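Odorant binding protein (AGAP007287-PA) (Anopheles gambiae, PDB 3PM2) binds hydrophobic odorants such as menthol, citronellal, decanal and indole, and is thought to help carry them through the fluid around olfactory sensory dendrites. Local coordinates at residues A[65-70]-A[131-136]; A[38-43]-A[53-58]; A[76-81]-A[95-100]; A[7-12]-A[164-169]. All coordinates share one frame; numbering follows the deposited sequence.

Interaction 1: A[65-70]-A[131-136]; sequences SLYSNG and HPISGT
The small beta hairpin of strands 67-68 and 71-72 leans on the N-terminal end of helix 133-147, with Tyr67 and Gly70 meeting His131, Ile133 and Ser134. Tyr67 lays its ring across the helix start: CG is anti to the backbone N (chi1 173°), and OH ends 3.2 Å from His131 CB, where the two side chains cross at about a right angle. Tyr67 CE1 meets Ile133 CG2 at the edge, 3.8 Å away, while Tyr67 CD1 lies 3.7 Å from Ser134 OG. The hairpin reverses through Asn69 and Gly70, both with positive phi, and this turn carries Gly70 onto the imidazole. Gly70 CA sits 3.4 Å from the centroid of the His131 ring, 15° off the normal, a CH-pi contact over the face. The start of the helix it precedes fixes the ring: His131 ND1 takes the N-H of Ile133 in the ring plane (3.0 Å, 164° at the hydrogen), a capping bond. ND1 thus acts as acceptor, and NE2 probably carries the proton in its weak bond to Glu115. Gly70 N donates a weak 3.1 Å bond to Tyr67 OH, tying the tyrosine tip to the turn. Ile72 of the second strand touches Tyr67, Ile133 and Ser134.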
loop_
_atom_site.group_PDB
_atom_site.type_symbol
_atom_site.label_atom_id
_atom_site.label_comp_id
_atom_site.label_asym_id
_atom_site.label_seq_id
_atom_site.Cartn_x
_atom_site.Cartn_y
_atom_site.Cartn_z
ATOM N N SER A 65 9.499 4.804 -11.455
ATOM C CA SER A 65 10.974 4.691 -11.314
ATOM C C SER A 65 11.456 4.885 -9.856
ATOM O O SER A 65 12.534 5.447 -9.607
ATOM C CB SER A 65 11.697 5.642 -12.273
ATOM O OG SER A 65 11.383 5.342 -13.624
ATOM N N LEU A 66 10.664 4.393 -8.891
ATOM C CA LEU A 66 11.020 4.568 -7.478
ATOM C C LEU A 66 11.716 3.375 -6.907
ATOM O O LEU A 66 12.308 3.493 -5.840
ATOM C CB LEU A 66 9.781 4.873 -6.625
ATOM C CG LEU A 66 9.005 6.149 -6.963
ATOM C CD1 LEU A 66 7.849 6.302 -6.023
ATOM C CD2 LEU A 66 9.883 7.384 -6.822
ATOM N N TYR A 67 11.632 2.229 -7.585
ATOM C CA TYR A 67 12.222 0.990 -7.085
ATOM C C TYR A 67 13.535 0.639 -7.783
ATOM O O TYR A 67 13.599 0.700 -8.994
ATOM C CB TYR A 67 11.218 -0.180 -7.191
ATOM C CG TYR A 67 11.840 -1.513 -6.836
ATOM C CD1 TYR A 67 12.181 -1.816 -5.520
ATOM C CD2 TYR A 67 12.208 -2.420 -7.832
ATOM C CE1 TYR A 67 12.831 -3.013 -5.199
ATOM C CE2 TYR A 67 12.830 -3.633 -7.519
ATOM C CZ TYR A 67 13.146 -3.919 -6.202
ATOM O OH TYR A 67 13.800 -5.080 -5.886
ATOM N N SER A 68 14.554 0.183 -7.015
ATOM C CA SER A 68 15.827 -0.296 -7.572
ATOM C C SER A 68 16.513 -1.273 -6.628
ATOM O O SER A 68 16.859 -0.883 -5.521
ATOM C CB SER A 68 16.750 0.875 -7.891
ATOM O OG SER A 68 17.890 0.399 -8.589
ATOM N N ASN A 69 16.713 -2.540 -7.054
ATOM C CA ASN A 69 17.429 -3.552 -6.261
ATOM C C ASN A 69 17.216 -3.439 -4.741
ATOM O O ASN A 69 18.163 -3.135 -4.004
ATOM C CB ASN A 69 18.946 -3.501 -6.578
ATOM C CG ASN A 69 19.313 -4.001 -7.949
ATOM O OD1 ASN A 69 18.858 -5.056 -8.395
ATOM N ND2 ASN A 69 20.148 -3.249 -8.646
ATOM N N GLY A 70 15.968 -3.606 -4.314
ATOM C CA GLY A 70 15.585 -3.615 -2.911
ATOM C C GLY A 70 15.491 -2.290 -2.199
ATOM O O GLY A 70 15.323 -2.279 -0.976
ATOM N N HIS A 131 10.514 -8.130 -4.525
ATOM C CA HIS A 131 11.121 -7.683 -3.284
ATOM C C HIS A 131 10.017 -7.086 -2.402
ATOM O O HIS A 131 9.191 -6.336 -2.902
ATOM C CB HIS A 131 12.225 -6.639 -3.547
ATOM C CG HIS A 131 13.122 -6.397 -2.360
ATOM N ND1 HIS A 131 12.698 -5.654 -1.262
ATOM C CD2 HIS A 131 14.419 -6.742 -2.178
ATOM C CE1 HIS A 131 13.737 -5.594 -0.444
ATOM N NE2 HIS A 131 14.793 -6.243 -0.950
ATOM N N PRO A 132 9.950 -7.412 -1.094
ATOM C CA PRO A 132 8.846 -6.878 -0.272
ATOM C C PRO A 132 8.886 -5.373 0.003
ATOM O O PRO A 132 7.881 -4.844 0.483
ATOM C CB PRO A 132 8.965 -7.658 1.040
ATOM C CG PRO A 132 9.825 -8.850 0.736
ATOM C CD PRO A 132 10.785 -8.357 -0.326
ATOM N N ILE A 133 10.009 -4.685 -0.251
ATOM C CA ILE A 133 10.072 -3.246 0.097
ATOM C C ILE A 133 8.931 -2.414 -0.509
ATOM O O ILE A 133 8.341 -1.581 0.199
ATOM C CB ILE A 133 11.463 -2.584 -0.142
ATOM C CG1 ILE A 133 11.611 -1.230 0.599
ATOM C CG2 ILE A 133 11.788 -2.427 -1.623
ATOM C CD1 ILE A 133 11.397 -1.253 2.170
ATOM N N SER A 134 8.630 -2.613 -1.800
ATOM C CA SER A 134 7.588 -1.781 -2.432
ATOM C C SER A 134 6.231 -1.882 -1.713
ATOM O O SER A 134 5.611 -0.857 -1.432
ATOM C CB SER A 134 7.446 -2.118 -3.908
ATOM O OG SER A 134 8.637 -1.852 -4.630
ATOM N N GLY A 135 5.798 -3.110 -1.434
ATOM C CA GLY A 135 4.536 -3.360 -0.746
ATOM C C GLY A 135 4.566 -2.865 0.693
ATOM O O GLY A 135 3.570 -2.335 1.184
ATOM N N THR A 136 5.704 -3.035 1.379
ATOM C CA THR A 136 5.833 -2.569 2.780
ATOM C C THR A 136 5.521 -1.070 2.836
ATOM O O THR A 136 4.695 -0.649 3.644
ATOM C CB THR A 136 7.235 -2.869 3.306
ATOM O OG1 THR A 136 7.461 -4.281 3.186
ATOM C CG2 THR A 136 7.418 -2.432 4.746
#

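Interaction 2: A[38-43]-A[53-58]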
loop_
_atom_site.group_PDB
_atom_site.type_symbol
_atom_site.label_atom_id
_atom_site.label_comp_id
_atom_site.label_asym_id
_atom_site.label_seq_id
_atom_site.Cartn_x
_atom_site.Cartn_y
_atom_site.Cartn_z
ATOM N N ILE A 38 -2.887 -9.080 -9.169
ATOM C CA ILE A 38 -3.822 -9.428 -8.074
ATOM C C ILE A 38 -4.004 -10.945 -7.841
ATOM O O ILE A 38 -4.114 -11.376 -6.701
ATOM C CB ILE A 38 -5.178 -8.660 -8.165
ATOM C CG1 ILE A 38 -6.006 -8.779 -6.853
ATOM C CG2 ILE A 38 -5.987 -9.089 -9.401
ATOM C CD1 ILE A 38 -5.367 -8.168 -5.620
ATOM N N GLY A 39 -3.991 -11.710 -8.927
ATOM C CA GLY A 39 -4.175 -13.155 -8.923
ATOM C C GLY A 39 -3.175 -13.829 -8.007
ATOM O O GLY A 39 -3.547 -14.498 -7.034
ATOM N N GLN A 40 -1.902 -13.595 -8.274
ATOM C CA GLN A 40 -0.862 -14.173 -7.444
ATOM C C GLN A 40 -0.804 -13.494 -6.078
ATOM O O GLN A 40 -0.452 -14.160 -5.113
ATOM C CB GLN A 40 0.496 -14.284 -8.162
ATOM C CG GLN A 40 1.304 -13.002 -8.295
ATOM C CD GLN A 40 2.791 -13.328 -8.269
ATOM O OE1 GLN A 40 3.277 -14.234 -8.984
ATOM N NE2 GLN A 40 3.560 -12.586 -7.463
ATOM N N THR A 41 -1.146 -12.193 -5.981
ATOM C CA THR A 41 -1.133 -11.517 -4.673
ATOM C C THR A 41 -2.103 -12.209 -3.692
ATOM O O THR A 41 -1.751 -12.480 -2.533
ATOM C CB THR A 41 -1.289 -10.006 -4.824
ATOM O OG1 THR A 41 -0.213 -9.549 -5.656
ATOM C CG2 THR A 41 -1.238 -9.264 -3.477
ATOM N N LYS A 42 -3.299 -12.528 -4.180
ATOM C CA LYS A 42 -4.333 -13.227 -3.378
ATOM C C LYS A 42 -3.834 -14.608 -2.997
ATOM O O LYS A 42 -4.012 -15.009 -1.848
ATOM C CB LYS A 42 -5.665 -13.280 -4.129
ATOM C CG LYS A 42 -6.326 -11.901 -4.175
ATOM C CD LYS A 42 -7.682 -11.932 -4.818
ATOM C CE LYS A 42 -8.499 -10.764 -4.343
ATOM N NZ LYS A 42 -9.790 -10.673 -5.086
ATOM N N ARG A 43 -3.154 -15.320 -3.922
ATOM C CA ARG A 43 -2.597 -16.637 -3.601
ATOM C C ARG A 43 -1.574 -16.512 -2.473
ATOM O O ARG A 43 -1.545 -17.340 -1.557
ATOM C CB ARG A 43 -1.934 -17.281 -4.831
ATOM C CG ARG A 43 -2.941 -17.879 -5.798
ATOM C CD ARG A 43 -2.318 -18.929 -6.699
ATOM N NE ARG A 43 -2.007 -20.180 -5.998
ATOM C CZ ARG A 43 -1.665 -21.304 -6.614
ATOM N NH1 ARG A 43 -1.582 -21.345 -7.942
ATOM N NH2 ARG A 43 -1.409 -22.396 -5.915
ATOM N N GLY A 53 6.644 -10.764 -0.918
ATOM C CA GLY A 53 6.598 -9.437 -1.531
ATOM C C GLY A 53 5.425 -9.248 -2.466
ATOM O O GLY A 53 5.079 -10.152 -3.233
ATOM N N CYS A 54 4.783 -8.086 -2.382
ATOM C CA CYS A 54 3.608 -7.810 -3.191
ATOM C C CYS A 54 4.032 -7.274 -4.578
ATOM O O CYS A 54 4.633 -6.189 -4.667
ATOM C CB CYS A 54 2.699 -6.827 -2.468
ATOM S SG CYS A 54 1.319 -6.277 -3.482
ATOM N N CYS A 55 3.719 -8.026 -5.642
ATOM C CA CYS A 55 4.082 -7.596 -6.999
ATOM C C CYS A 55 3.262 -6.438 -7.517
ATOM O O CYS A 55 3.740 -5.705 -8.380
ATOM C CB CYS A 55 4.076 -8.763 -7.977
ATOM S SG CYS A 55 5.427 -9.948 -7.716
ATOM N N VAL A 56 2.003 -6.280 -7.026
ATOM C CA VAL A 56 1.173 -5.148 -7.418
ATOM C C VAL A 56 1.972 -3.873 -7.071
ATOM O O VAL A 56 2.097 -2.972 -7.901
ATOM C CB VAL A 56 -0.219 -5.141 -6.698
ATOM C CG1 VAL A 56 -0.975 -3.836 -6.970
ATOM C CG2 VAL A 56 -1.069 -6.353 -7.087
ATOM N N ALA A 57 2.504 -3.810 -5.839
ATOM C CA ALA A 57 3.270 -2.644 -5.359
ATOM C C ALA A 57 4.574 -2.447 -6.084
ATOM O O ALA A 57 4.931 -1.307 -6.396
ATOM C CB ALA A 57 3.519 -2.757 -3.856
ATOM N N GLU A 58 5.314 -3.539 -6.360
ATOM C CA GLU A 58 6.569 -3.387 -7.102
ATOM C C GLU A 58 6.293 -2.811 -8.504
ATOM O O GLU A 58 7.038 -1.950 -8.971
ATOM C CB GLU A 58 7.337 -4.701 -7.161
ATOM C CG GLU A 58 8.677 -4.566 -7.874
ATOM C CD GLU A 58 9.611 -5.732 -7.636
ATOM O OE1 GLU A 58 9.924 -6.006 -6.457
ATOM O OE2 GLU A 58 10.047 -6.363 -8.625
HETATM O O HOH W 1 2.464 -10.445 -5.655
#
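Thr41 and Val56 face each other from helix 27-44 and helix 55-63, their side chains crossing at about a right angle. Val56 CG2 is the branch that reaches over, 3.6 Å from Thr41 OG1 and 3.9 Å from Ile38 N. Thr41 splits its two branches between different neighbours. The methyl, Thr41 CG2, runs to Cys54 SG at 3.9 Å, while OG1 (chi1 -58°) turns toward the N-terminal end of helix 55-63, where a water bonds it, and also bonds Trp37 O one turn back. Beside it, Gln40 starts with CG between the backbone N and the carbonyl carbon (chi1 77°), and its chain bends at chi2, so the amide approaches Cys55 although CB does not point there. NE2 ends 3.2 Å from Cys55 SG, which is bonded to Cys130 in a disulfide; OE1 accepts from Gln128 N, so one amide holds the loop that leads to that bridge. Cys54 is the N-cap residue, its sulfur accepting a weak bond from Ala57 N. The water sits where the three polar groups converge. It accepts from Gln40 NE2 and from Cys55 N, the latter 2.7 Å away, and donates to Thr41 OG1 at 2.8 Å. The first N-H of helix 55-63, which has no turn before it to bond to, is thus satisfied through solvent rather than by a direct partner across the contact, and the two segments meet through methyl packing, the amide resting on the sulfur, and one shared water.

Interaction 3: A[76-81]-A[95-100]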
loop_
_atom_site.group_PDB
_atom_site.type_symbol
_atom_site.label_atom_id
_atom_site.label_comp_id
_atom_site.label_asym_id
_atom_site.label_seq_id
_atom_site.Cartn_x
_atom_site.Cartn_y
_atom_site.Cartn_z
ATOM N N ALA A 76 12.280 11.075 -4.294
ATOM C CA ALA A 76 11.351 11.085 -5.413
ATOM C C ALA A 76 9.942 10.687 -4.976
ATOM O O ALA A 76 8.979 11.281 -5.460
ATOM C CB ALA A 76 11.848 10.174 -6.521
ATOM N N LEU A 77 9.811 9.699 -4.044
ATOM C CA LEU A 77 8.494 9.293 -3.554
ATOM C C LEU A 77 7.813 10.463 -2.837
ATOM O O LEU A 77 6.618 10.691 -3.034
ATOM C CB LEU A 77 8.606 8.066 -2.620
ATOM C CG LEU A 77 7.307 7.637 -1.925
ATOM C CD1 LEU A 77 7.250 6.149 -1.807
ATOM C CD2 LEU A 77 7.208 8.256 -0.527
ATOM N N THR A 78 8.568 11.193 -1.987
ATOM C CA THR A 78 8.040 12.345 -1.235
ATOM C C THR A 78 7.566 13.417 -2.205
ATOM O O THR A 78 6.487 13.950 -2.010
ATOM C CB THR A 78 9.083 12.840 -0.220
ATOM O OG1 THR A 78 9.431 11.741 0.629
ATOM C CG2 THR A 78 8.591 14.024 0.637
ATOM N N LYS A 79 8.372 13.730 -3.248
ATOM C CA LYS A 79 8.018 14.693 -4.296
ATOM C C LYS A 79 6.674 14.340 -4.966
ATOM O O LYS A 79 5.811 15.221 -5.127
ATOM C CB LYS A 79 9.144 14.793 -5.339
ATOM C CG LYS A 79 9.014 16.004 -6.257
ATOM C CD LYS A 79 10.277 16.249 -7.077
ATOM C CE LYS A 79 10.090 17.294 -8.158
ATOM N NZ LYS A 79 10.275 16.741 -9.532
ATOM N N LEU A 80 6.475 13.052 -5.307
ATOM C CA LEU A 80 5.225 12.587 -5.927
ATOM C C LEU A 80 4.028 12.719 -5.011
ATOM O O LEU A 80 2.998 13.226 -5.448
ATOM C CB LEU A 80 5.330 11.158 -6.466
ATOM C CG LEU A 80 6.162 10.982 -7.720
ATOM C CD1 LEU A 80 6.337 9.511 -8.031
ATOM C CD2 LEU A 80 5.549 11.735 -8.914
ATOM N N TYR A 81 4.141 12.240 -3.738
ATOM C CA TYR A 81 3.034 12.389 -2.794
ATOM C C TYR A 81 2.708 13.853 -2.562
ATOM O O TYR A 81 1.548 14.233 -2.693
ATOM C CB TYR A 81 3.353 11.712 -1.464
ATOM C CG TYR A 81 2.916 10.275 -1.406
ATOM C CD1 TYR A 81 1.570 9.931 -1.461
ATOM C CD2 TYR A 81 3.848 9.252 -1.243
ATOM C CE1 TYR A 81 1.166 8.597 -1.420
ATOM C CE2 TYR A 81 3.462 7.922 -1.215
ATOM C CZ TYR A 81 2.118 7.597 -1.281
ATOM O OH TYR A 81 1.770 6.268 -1.241
ATOM N N ILE A 95 0.415 15.564 7.335
ATOM C CA ILE A 95 -0.061 14.188 7.460
ATOM C C ILE A 95 0.772 13.295 6.537
ATOM O O ILE A 95 1.267 12.269 6.982
ATOM C CB ILE A 95 -1.574 14.076 7.152
ATOM C CG1 ILE A 95 -2.423 14.837 8.209
ATOM C CG2 ILE A 95 -1.979 12.608 7.061
ATOM C CD1 ILE A 95 -3.975 14.836 7.904
ATOM N N THR A 96 0.993 13.752 5.291
ATOM C CA THR A 96 1.778 13.027 4.278
ATOM C C THR A 96 3.227 12.881 4.688
ATOM O O THR A 96 3.737 11.758 4.696
ATOM C CB THR A 96 1.572 13.633 2.879
ATOM O OG1 THR A 96 0.185 13.573 2.557
ATOM C CG2 THR A 96 2.360 12.902 1.794
ATOM N N LEU A 97 3.882 13.990 5.092
ATOM C CA LEU A 97 5.278 13.929 5.548
ATOM C C LEU A 97 5.445 12.981 6.758
ATOM O O LEU A 97 6.354 12.158 6.751
ATOM C CB LEU A 97 5.819 15.326 5.859
ATOM C CG LEU A 97 6.012 16.252 4.657
ATOM C CD1 LEU A 97 6.158 17.703 5.117
ATOM C CD2 LEU A 97 7.248 15.855 3.836
ATOM N N ASP A 98 4.520 13.048 7.748
ATOM C CA ASP A 98 4.543 12.168 8.913
ATOM C C ASP A 98 4.344 10.703 8.494
ATOM O O ASP A 98 5.043 9.828 9.009
ATOM C CB ASP A 98 3.472 12.572 9.950
ATOM C CG ASP A 98 3.732 13.868 10.733
ATOM O OD1 ASP A 98 4.761 14.543 10.462
ATOM O OD2 ASP A 98 2.898 14.211 11.611
ATOM N N ALA A 99 3.405 10.447 7.553
ATOM C CA ALA A 99 3.115 9.092 7.061
ATOM C C ALA A 99 4.361 8.470 6.400
ATOM O O ALA A 99 4.698 7.338 6.719
ATOM C CB ALA A 99 1.964 9.136 6.076
ATOM N N ILE A 100 5.080 9.245 5.569
ATOM C CA ILE A 100 6.307 8.787 4.897
ATOM C C ILE A 100 7.388 8.447 5.929
ATOM O O ILE A 100 8.005 7.383 5.842
ATOM C CB ILE A 100 6.795 9.802 3.830
ATOM C CG1 ILE A 100 5.781 9.957 2.681
ATOM C CG2 ILE A 100 8.188 9.397 3.284
ATOM C CD1 ILE A 100 6.009 11.192 1.801
#
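Ile100 reaches from helix 92-109 into the side of helix 74-85, and every atom beyond its CB finds a partner there. At CB the chain forks. Ile100 CG2 goes to Thr78 OG1, 3.8 Å away, and lies close to Leu77 CD2. The other branch, Ile100 CG1, is anti to the carbonyl carbon (chi1 -64°) and passes Leu77 CD2 at 3.9 Å, the two side chains sliding past each other in opposite directions. At the tip, Ile100 CD1 comes within 3.7 Å of Thr78 OG1 and 3.8 Å of Thr78 CA, which seats it against the backbone of the facing helix, with Tyr81 CD2 a little farther off. Thr78 OG1 does not depend on these methyls for a partner, since it bonds Arg74 O of its own helix; its CG2 instead turns to Leu97 CD2, crossing that leucine at about a right angle. One turn along, Thr96 lays its CG2 on Tyr81 CB at 3.6 Å, while its OG1 bonds Trp92 O. Both threonines therefore spend their hydroxyls on their own helices and offer their CG2 methyls across the gap. Tyr81 continues inward to Leu138, Met141 and Leu145 of helix 133-147, and Ile100 also touches Met141. The axes of segments 76-81 and 95-100 approach to 10.6 Å, with 152° between their directions, so the two helices, consecutive in the chain, form an antiparallel helical hairpin packed on a third helix, in keeping with the all-helical build of insect odorant-binding proteins.

Interaction 4: A[7-12]-A[164-169]; sequences KGPPVP and KSYHSK
Pro9 and Tyr166 bring the backbones together, their CA atoms 6.3 Å apart where the irregular N-terminal segment 7-12 passes the last turn of helix 158-167. Tyr166 stands out from that turn with CG anti to its backbone N (chi1 -176°), and the Gly8-Pro9 peptide lies over one face of its ring. Pro9 CA makes the CH-pi contact, 3.7 Å from the ring centroid and 18° off the normal. Gly8 O rests over the same ring at 3.2 Å from CE1, and Gly8 C is 3.3 Å from OH, so the phenol end is lined by main chain rather than by a side chain. At the root of the tyrosine, Pro10 CD packs 3.4 Å from Tyr166 CB, crossing obliquely. Pro9 CB also reaches Tyr166 CD2 at 4.0 Å and approaches His167. That imidazole has Tyr166 CD2 over the centre of one face, 3.6 Å above it, stacks with Phe172, and bonds Cys170 O through ND1. The disulfide from Cys5 to Cys170 ties the same two chain ends together close by, and Val11 carries the N-terminal segment on to Lys162 and Leu163. With no N-H on Pro9 or Pro10 to donate, the hold on the tyrosine here comes chiefly from C-H groups and a peptide plane laid against the aromatic face.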
loop_
_atom_site.group_PDB
_atom_site.type_symbol
_atom_site.label_atom_id
_atom_site.label_comp_id
_atom_site.label_asym_id
_atom_site.label_seq_id
_atom_site.Cartn_x
_atom_site.Cartn_y
_atom_site.Cartn_z
ATOM N N LYS A 7 -10.517 -11.984 3.134
ATOM C CA LYS A 7 -11.954 -11.711 3.055
ATOM C C LYS A 7 -12.289 -10.659 2.003
ATOM O O LYS A 7 -13.413 -10.625 1.506
ATOM C CB LYS A 7 -12.520 -11.277 4.422
ATOM C CG LYS A 7 -12.211 -12.211 5.577
ATOM C CD LYS A 7 -12.916 -11.748 6.845
ATOM C CE LYS A 7 -12.062 -12.004 8.065
ATOM N NZ LYS A 7 -12.038 -10.849 9.007
ATOM N N GLY A 8 -11.322 -9.796 1.701
ATOM C CA GLY A 8 -11.516 -8.675 0.792
ATOM C C GLY A 8 -12.264 -7.578 1.525
ATOM O O GLY A 8 -12.746 -7.823 2.640
ATOM N N PRO A 9 -12.362 -6.339 0.974
ATOM C CA PRO A 9 -13.104 -5.287 1.703
ATOM C C PRO A 9 -14.563 -5.683 1.996
ATOM O O PRO A 9 -15.159 -6.328 1.132
ATOM C CB PRO A 9 -12.989 -4.036 0.815
ATOM C CG PRO A 9 -12.367 -4.458 -0.438
ATOM C CD PRO A 9 -11.834 -5.864 -0.321
ATOM N N PRO A 10 -15.126 -5.388 3.204
ATOM C CA PRO A 10 -16.512 -5.819 3.520
ATOM C C PRO A 10 -17.612 -5.207 2.659
ATOM O O PRO A 10 -18.723 -5.742 2.607
ATOM C CB PRO A 10 -16.667 -5.453 4.997
ATOM C CG PRO A 10 -15.745 -4.306 5.188
ATOM C CD PRO A 10 -14.543 -4.655 4.341
ATOM N N VAL A 11 -17.317 -4.082 2.010
ATOM C CA VAL A 11 -18.241 -3.412 1.105
ATOM C C VAL A 11 -17.498 -3.024 -0.166
ATOM O O VAL A 11 -16.320 -2.667 -0.092
ATOM C CB VAL A 11 -19.081 -2.232 1.717
ATOM C CG1 VAL A 11 -19.673 -2.577 3.080
ATOM C CG2 VAL A 11 -18.283 -0.935 1.781
ATOM N N PRO A 12 -18.147 -3.097 -1.347
ATOM C CA PRO A 12 -17.450 -2.712 -2.584
ATOM C C PRO A 12 -17.291 -1.199 -2.769
ATOM O O PRO A 12 -16.693 -0.790 -3.763
ATOM C CB PRO A 12 -18.316 -3.344 -3.679
ATOM C CG PRO A 12 -19.678 -3.384 -3.101
ATOM C CD PRO A 12 -19.540 -3.525 -1.621
ATOM N N LYS A 164 -13.065 1.700 7.336
ATOM C CA LYS A 164 -12.096 2.169 8.339
ATOM C C LYS A 164 -11.588 0.924 9.115
ATOM O O LYS A 164 -10.381 0.760 9.287
ATOM C CB LYS A 164 -12.762 3.177 9.293
ATOM C CG LYS A 164 -11.934 3.575 10.502
ATOM C CD LYS A 164 -12.769 4.334 11.551
ATOM C CE LYS A 164 -12.057 4.392 12.880
ATOM N NZ LYS A 164 -12.767 5.263 13.859
ATOM N N SER A 165 -12.513 0.076 9.585
ATOM C CA SER A 165 -12.147 -1.147 10.318
ATOM C C SER A 165 -11.269 -2.058 9.465
ATOM O O SER A 165 -10.177 -2.434 9.901
ATOM C CB SER A 165 -13.392 -1.911 10.749
ATOM O OG SER A 165 -14.096 -1.149 11.712
ATOM N N TYR A 166 -11.729 -2.378 8.245
ATOM C CA TYR A 166 -11.013 -3.278 7.352
ATOM C C TYR A 166 -9.626 -2.790 7.001
ATOM O O TYR A 166 -8.652 -3.533 7.163
ATOM C CB TYR A 166 -11.829 -3.562 6.086
ATOM C CG TYR A 166 -11.166 -4.560 5.161
ATOM C CD1 TYR A 166 -11.139 -5.919 5.472
ATOM C CD2 TYR A 166 -10.507 -4.143 4.009
ATOM C CE1 TYR A 166 -10.450 -6.831 4.672
ATOM C CE2 TYR A 166 -9.855 -5.058 3.175
ATOM C CZ TYR A 166 -9.849 -6.403 3.499
ATOM O OH TYR A 166 -9.186 -7.293 2.671
ATOM N N HIS A 167 -9.538 -1.518 6.610
ATOM C CA HIS A 167 -8.293 -0.905 6.158
ATOM C C HIS A 167 -7.348 -0.425 7.256
ATOM O O HIS A 167 -6.240 0.032 6.946
ATOM C CB HIS A 167 -8.544 0.139 5.053
ATOM C CG HIS A 167 -9.042 -0.465 3.773
ATOM N ND1 HIS A 167 -8.234 -1.277 2.996
ATOM C CD2 HIS A 167 -10.246 -0.335 3.163
ATOM C CE1 HIS A 167 -8.973 -1.632 1.952
ATOM N NE2 HIS A 167 -10.181 -1.069 1.997
ATOM N N SER A 168 -7.733 -0.628 8.541
ATOM C CA SER A 168 -6.827 -0.346 9.653
ATOM C C SER A 168 -5.786 -1.479 9.702
ATOM O O SER A 168 -4.679 -1.277 10.205
ATOM C CB SER A 168 -7.557 -0.245 10.989
ATOM O OG SER A 168 -8.118 -1.486 11.388
ATOM N N LYS A 169 -6.126 -2.627 9.115
ATOM C CA LYS A 169 -5.239 -3.809 9.089
ATOM C C LYS A 169 -4.859 -4.252 7.697
ATOM O O LYS A 169 -3.777 -4.831 7.521
ATOM C CB LYS A 169 -5.930 -4.993 9.790
ATOM C CG LYS A 169 -6.202 -4.775 11.276
ATOM C CD LYS A 169 -7.308 -5.702 11.780
ATOM C CE LYS A 169 -8.716 -5.287 11.382
ATOM N NZ LYS A 169 -9.339 -4.379 12.386
#

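Interaction 3 is the buried contact, interaction 2 is partly buried, and interactions 1 and 4 lie at the surface. Interactions 1 and 2 share a border: helix 55-63 and the start of helix 133-147 touch, with a probable hydrogen bond from His131 N to Glu58 OE1 and Ala57 packed on Gly135. Leu66 bridges interactions 1 and 3 by packing on Ala76 and Leu77. Interaction 4 closes a loop around all the others and touches none; its centre lies about 17 Å from that of interaction 2. Chemistry follows place: aliphatic branches in the core, a shared water in interaction 2, and CH-pi contacts to rings at the two surface sites.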